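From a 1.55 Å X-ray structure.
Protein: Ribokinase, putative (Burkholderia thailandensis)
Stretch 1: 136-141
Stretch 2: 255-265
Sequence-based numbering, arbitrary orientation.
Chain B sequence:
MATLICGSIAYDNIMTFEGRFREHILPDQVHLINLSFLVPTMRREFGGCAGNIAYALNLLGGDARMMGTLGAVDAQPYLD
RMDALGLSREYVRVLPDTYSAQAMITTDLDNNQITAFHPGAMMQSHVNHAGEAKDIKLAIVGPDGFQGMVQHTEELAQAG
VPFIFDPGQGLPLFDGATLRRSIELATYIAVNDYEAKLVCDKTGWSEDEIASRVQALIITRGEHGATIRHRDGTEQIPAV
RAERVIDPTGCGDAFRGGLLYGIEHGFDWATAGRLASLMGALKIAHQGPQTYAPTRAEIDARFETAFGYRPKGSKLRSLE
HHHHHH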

ATOM      1  N   ILE B 136      31.077  19.398  -9.551  1.00 27.62           N
ATOM      2  CA  ILE B 136      30.291  18.217  -9.789  1.00 24.00           C
ATOM      3  C   ILE B 136      30.638  17.800 -11.192  1.00 23.69           C
ATOM      4  O   ILE B 136      30.575  18.597 -12.139  1.00 25.08           O
ATOM      5  CB  ILE B 136      28.774  18.567  -9.667  1.00 23.36           C
ATOM      6  CG1 ILE B 136      28.414  18.904  -8.204  1.00 22.41           C
ATOM      7  CG2 ILE B 136      27.880  17.444 -10.207  1.00 22.10           C
ATOM      8  CD1 ILE B 136      28.854  17.898  -7.092  1.00 18.21           C
ATOM      9  N   LYS B 137      30.980  16.537 -11.368  1.00 21.30           N
ATOM     10  CA  LYS B 137      31.205  16.065 -12.725  1.00 21.24           C
ATOM     11  C   LYS B 137      30.059  15.298 -13.384  1.00 19.49           C
ATOM     12  O   LYS B 137      30.042  15.098 -14.604  1.00 19.38           O
ATOM     13  CB  LYS B 137      32.473  15.244 -12.802  1.00 22.94           C
ATOM     14  CG  LYS B 137      32.642  14.133 -11.856  1.00 25.60           C
ATOM     15  CD  LYS B 137      34.154  13.796 -11.962  1.00 30.05           C
ATOM     16  CE  LYS B 137      34.693  12.985 -10.856  1.00 32.95           C
ATOM     17  NZ  LYS B 137      36.063  12.571 -11.292  1.00 33.79           N
ATOM     18  N   LEU B 138      29.066  14.942 -12.551  1.00 16.66           N
ATOM     19  CA  LEU B 138      27.998  14.070 -13.019  1.00 13.95           C
ATOM     20  C   LEU B 138      26.890  14.207 -11.984  1.00 11.30           C
ATOM     21  O   LEU B 138      27.153  14.441 -10.813  1.00 14.19           O
ATOM     22  CB  LEU B 138      28.476  12.610 -13.103  1.00 14.12           C
ATOM     23  CG  LEU B 138      27.503  11.521 -13.561  1.00 13.92           C
ATOM     24  CD1 LEU B 138      26.864  11.734 -14.926  1.00 14.24           C
ATOM     25  CD2 LEU B 138      28.143  10.101 -13.461  1.00 14.63           C
ATOM     26  N   ALA B 139      25.644  14.065 -12.445  1.00 12.11           N
ATOM     27  CA  ALA B 139      24.505  14.147 -11.502  1.00 11.16           C
ATOM     28  C   ALA B 139      23.398  13.211 -11.908  1.00 11.39           C
ATOM     29  O   ALA B 139      23.362  12.709 -13.025  1.00 11.06           O
ATOM     30  CB  ALA B 139      23.973  15.588 -11.449  1.00 11.94           C
ATOM     31  N   ILE B 140      22.429  13.038 -10.998  1.00 10.00           N
ATOM     32  CA  ILE B 140      21.157  12.421 -11.339  1.00 10.17           C
ATOM     33  C   ILE B 140      20.072  13.270 -10.681  1.00 10.17           C
ATOM     34  O   ILE B 140      20.273  13.768  -9.568  1.00 10.02           O
ATOM     35  CB  ILE B 140      21.079  10.957 -10.794  1.00  9.23           C
ATOM     36  CG1 ILE B 140      19.729  10.307 -11.268  1.00  9.90           C
ATOM     37  CG2 ILE B 140      21.370  10.841  -9.303  1.00 10.18           C
ATOM     38  CD1 ILE B 140      19.818   8.736 -11.183  1.00 10.20           C
ATOM     39  N   VAL B 141      18.966  13.416 -11.385  1.00 10.19           N
ATOM     40  CA  VAL B 141      17.763  14.048 -10.811  1.00 10.56           C
ATOM     41  C   VAL B 141      16.701  12.951 -10.750  1.00 11.07           C
ATOM     42  O   VAL B 141      16.231  12.453 -11.780  1.00 11.41           O
ATOM     43  CB  VAL B 141      17.267  15.217 -11.667  1.00 11.41           C
ATOM     44  CG1 VAL B 141      15.924  15.787 -11.071  1.00 10.65           C
ATOM     45  CG2 VAL B 141      18.374  16.336 -11.776  1.00 13.38           C
ATOM     46  N   PHE B 255      20.755  -0.010  -8.878  1.00  7.90           N
ATOM     47  CA  PHE B 255      21.152  -0.031 -10.300  1.00  8.81           C
ATOM     48  C   PHE B 255      21.677   1.331 -10.723  1.00  9.28           C
ATOM     49  O   PHE B 255      22.747   1.444 -11.331  1.00  9.89           O
ATOM     50  CB  PHE B 255      19.919  -0.496 -11.124  1.00  8.62           C
ATOM     51  CG  PHE B 255      20.171  -0.640 -12.603  1.00  7.87           C
ATOM     52  CD1 PHE B 255      20.329  -1.910 -13.199  1.00  9.32           C
ATOM     53  CD2 PHE B 255      20.180   0.491 -13.419  1.00 10.84           C
ATOM     54  CE1 PHE B 255      20.536  -1.989 -14.618  1.00 10.86           C
ATOM     55  CE2 PHE B 255      20.360   0.394 -14.791  1.00 10.99           C
ATOM     56  CZ  PHE B 255      20.562  -0.849 -15.381  1.00 11.47           C
ATOM     57  N   ARG B 256      20.945   2.384 -10.404  1.00  9.61           N
ATOM     58  CA  ARG B 256      21.403   3.738 -10.816  1.00  9.68           C
ATOM     59  C   ARG B 256      22.735   4.105 -10.161  1.00 10.15           C
ATOM     60  O   ARG B 256      23.572   4.736 -10.843  1.00 10.29           O
ATOM     61  CB  ARG B 256      20.309   4.765 -10.460  1.00 10.32           C
ATOM     62  CG  ARG B 256      19.195   4.719 -11.487  1.00 13.32           C
ATOM     63  CD  ARG B 256      17.909   5.220 -10.853  1.00 17.30           C
ATOM     64  NE  ARG B 256      16.777   5.189 -11.764  1.00 20.15           N
ATOM     65  CZ  ARG B 256      16.207   4.073 -12.249  1.00 18.99           C
ATOM     66  NH1 ARG B 256      16.709   2.872 -12.023  1.00 19.06           N
ATOM     67  NH2 ARG B 256      15.168   4.175 -13.027  1.00 19.92           N
ATOM     68  N   GLY B 257      22.976   3.741  -8.908  1.00  9.04           N
ATOM     69  CA  GLY B 257      24.308   3.935  -8.274  1.00 10.52           C
ATOM     70  C   GLY B 257      25.399   3.268  -9.099  1.00 10.78           C
ATOM     71  O   GLY B 257      26.461   3.891  -9.373  1.00 10.82           O
ATOM     72  N   GLY B 258      25.168   2.027  -9.526  1.00  9.65           N
ATOM     73  CA  GLY B 258      26.207   1.333 -10.311  1.00  9.78           C
ATOM     74  C   GLY B 258      26.397   1.979 -11.661  1.00 10.83           C
ATOM     75  O   GLY B 258      27.545   2.082 -12.156  1.00 11.10           O
ATOM     76  N   LEU B 259      25.310   2.369 -12.293  1.00 10.85           N
ATOM     77  CA  LEU B 259      25.415   3.053 -13.585  1.00 10.53           C
ATOM     78  C   LEU B 259      26.221   4.337 -13.449  1.00 10.91           C
ATOM     79  O   LEU B 259      27.112   4.582 -14.285  1.00 11.57           O
ATOM     80  CB  LEU B 259      24.035   3.338 -14.129  1.00 12.95           C
ATOM     81  CG  LEU B 259      24.033   3.455 -15.637  1.00 15.97           C
ATOM     82  CD1 LEU B 259      24.134   2.058 -16.250  1.00 16.03           C
ATOM     83  CD2 LEU B 259      22.736   4.137 -16.079  1.00 18.14           C
ATOM     84  N   LEU B 260      25.933   5.153 -12.425  1.00 10.88           N
ATOM     85  CA  LEU B 260      26.645   6.421 -12.215  1.00  9.91           C
ATOM     86  C   LEU B 260      28.144   6.132 -11.993  1.00 11.24           C
ATOM     87  O   LEU B 260      28.993   6.868 -12.522  1.00 11.47           O
ATOM     88  CB  LEU B 260      26.100   7.207 -11.001  1.00 11.25           C
ATOM     89  CG  LEU B 260      24.739   7.815 -11.252  1.00 13.36           C
ATOM     90  CD1 LEU B 260      24.186   8.170  -9.869  1.00 12.32           C
ATOM     91  CD2 LEU B 260      24.944   9.094 -12.101  1.00 13.18           C
ATOM     92  N   TYR B 261      28.478   5.089 -11.234  1.00 10.32           N
ATOM     93  CA  TYR B 261      29.894   4.777 -10.996  1.00 10.08           C
ATOM     94  C   TYR B 261      30.544   4.415 -12.343  1.00 10.59           C
ATOM     95  O   TYR B 261      31.663   4.897 -12.656  1.00 10.91           O
ATOM     96  CB  TYR B 261      30.003   3.572 -10.042  1.00  9.75           C
ATOM     97  CG  TYR B 261      31.425   3.244  -9.701  1.00 11.18           C
ATOM     98  CD1 TYR B 261      32.071   3.913  -8.680  1.00 12.15           C
ATOM     99  CD2 TYR B 261      32.123   2.285 -10.452  1.00 14.14           C
ATOM    100  CE1 TYR B 261      33.366   3.629  -8.346  1.00 13.31           C
ATOM    101  CE2 TYR B 261      33.453   1.990 -10.132  1.00 13.93           C
ATOM    102  CZ  TYR B 261      34.046   2.673  -9.078  1.00 12.22           C
ATOM    103  OH  TYR B 261      35.370   2.376  -8.745  1.00 19.27           O
ATOM    104  N   GLY B 262      29.862   3.590 -13.144  1.00 10.42           N
ATOM    105  CA  GLY B 262      30.421   3.176 -14.452  1.00  9.96           C
ATOM    106  C   GLY B 262      30.621   4.405 -15.354  1.00 11.44           C
ATOM    107  O   GLY B 262      31.679   4.536 -16.004  1.00 11.71           O
ATOM    108  N   ILE B 263      29.646   5.318 -15.428  1.00 10.84           N
ATOM    109  CA  ILE B 263      29.744   6.484 -16.337  1.00 11.70           C
ATOM    110  C   ILE B 263      30.962   7.328 -15.869  1.00 11.66           C
ATOM    111  O   ILE B 263      31.824   7.717 -16.691  1.00 13.34           O
ATOM    112  CB  ILE B 263      28.455   7.306 -16.293  1.00 12.71           C
ATOM    113  CG1 ILE B 263      27.344   6.489 -16.950  1.00 11.60           C
ATOM    114  CG2 ILE B 263      28.609   8.664 -17.031  1.00 12.62           C
ATOM    115  CD1 ILE B 263      25.906   7.100 -16.647  1.00 15.06           C
ATOM    116  N   GLU B 264      31.048   7.619 -14.573  1.00 11.43           N
ATOM    117  CA  GLU B 264      32.133   8.428 -14.010  1.00 12.48           C
ATOM    118  C   GLU B 264      33.498   7.867 -14.400  1.00 14.20           C
ATOM    119  O   GLU B 264      34.407   8.635 -14.714  1.00 13.78           O
ATOM    120  CB  GLU B 264      32.006   8.459 -12.461  1.00 14.83           C
ATOM    121  CG  GLU B 264      33.240   8.983 -11.757  1.00 19.84           C
ATOM    122  CD  GLU B 264      33.144   8.991 -10.245  1.00 27.02           C
ATOM    123  OE1 GLU B 264      32.243   8.325  -9.641  1.00 24.87           O
ATOM    124  OE2 GLU B 264      34.039   9.653  -9.661  1.00 32.27           O
ATOM    125  N   HIS B 265      33.651   6.554 -14.331  1.00 12.14           N
ATOM    126  CA  HIS B 265      34.950   5.874 -14.500  1.00 12.65           C
ATOM    127  C   HIS B 265      35.168   5.410 -15.927  1.00 13.25           C
ATOM    128  O   HIS B 265      36.138   4.690 -16.197  1.00 14.15           O
ATOM    129  CB  HIS B 265      35.078   4.706 -13.524  1.00 12.36           C
ATOM    130  CG  HIS B 265      35.282   5.143 -12.125  1.00 15.13           C
ATOM    131  ND1 HIS B 265      36.540   5.309 -11.572  1.00 21.61           N
ATOM    132  CD2 HIS B 265      34.392   5.508 -11.163  1.00 15.26           C
ATOM    133  CE1 HIS B 265      36.416   5.749 -10.331  1.00 22.26           C
ATOM    134  NE2 HIS B 265      35.128   5.870 -10.053  1.00 19.02           N
TER
HETATM  135  O   HOH W   1      36.407  10.407 -13.158  1.00 33.57           O

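What packs the strand against the helix? The main contact is apolar. Strand and helix run nearly antiparallel, with 156° between their N-to-C directions, and their axes come within 9.6 Å, a spacing that side chains must fill. Leu138 and Ile140, two residues apart in an extended chain, both point their CA-to-CB bonds toward the helix, while Ala139 between them points away. On the helix, Arg256, Leu260 and Ile263 point toward the strand, spaced by four and three residues so that they recur on one face. Leu260 meets both strand residues: its CD2 lies 3.6 Å from CD2 of Leu138, and its CD1 lies 3.9 Å from CG2 of Ile140. Its two methyl groups thus reach separate partners. Ile263 adds a further contact, its CG2 standing 3.9 Å from CD2 of Leu138.

Why does Leu138 contribute so much? It has the largest area covered by the other stretch, 88 Å² of a total of 356 Å² summed over both sides. Its chi1 is t and its chi2 p, and CD2 reaches the helix surface itself, 3.5 Å from the backbone O of Leu260 and 4.0 Å from the backbone N of Glu264. Those two backbone atoms are already joined, N of Glu264 donating to O of Leu260 at 3.0 Å, so the methyl group rests against a helical turn whose polar atoms are paired with each other. A branched hydrocarbon suits this site: its CD2 packs against both Leu260 and Ile263 and needs no polar partner.

How does a charged residue fit beside Ile140? Arg256 presents the aliphatic part of its side chain here: its CD is 4.0 Å from CD1 of Ile140. The guanidinium nitrogens form hydrogen bonds elsewhere in the structure, so the buried arginine can lend its methylene groups to the apolar contact while its polar end is satisfied. Ile140, with chi1 and chi2 both t, meets Arg256 through CD1 and Leu260 through CG2, which lets one beta-branched residue touch two successive turns of the helix.

What polar links join the stretches? No direct hydrogen bond crosses between them; the polar contact lies where Lys137 meets the last turn of the helix. Both Lys137 and Glu264 are partly exposed, a fitting place for charged groups at the margin of an apolar contact. Lys137 is extended beyond its p chi1, with chi2 to chi4 all t, and its NZ forms a long salt bridge of 3.9 Å with OE2 of Glu264. The same NZ donates a hydrogen bond to water 1 at 2.9 Å, and this water donates to the backbone O of Glu264 at 3.1 Å. The lysine thus reaches the side chain of Glu264 through a long salt bridge and its main chain through water.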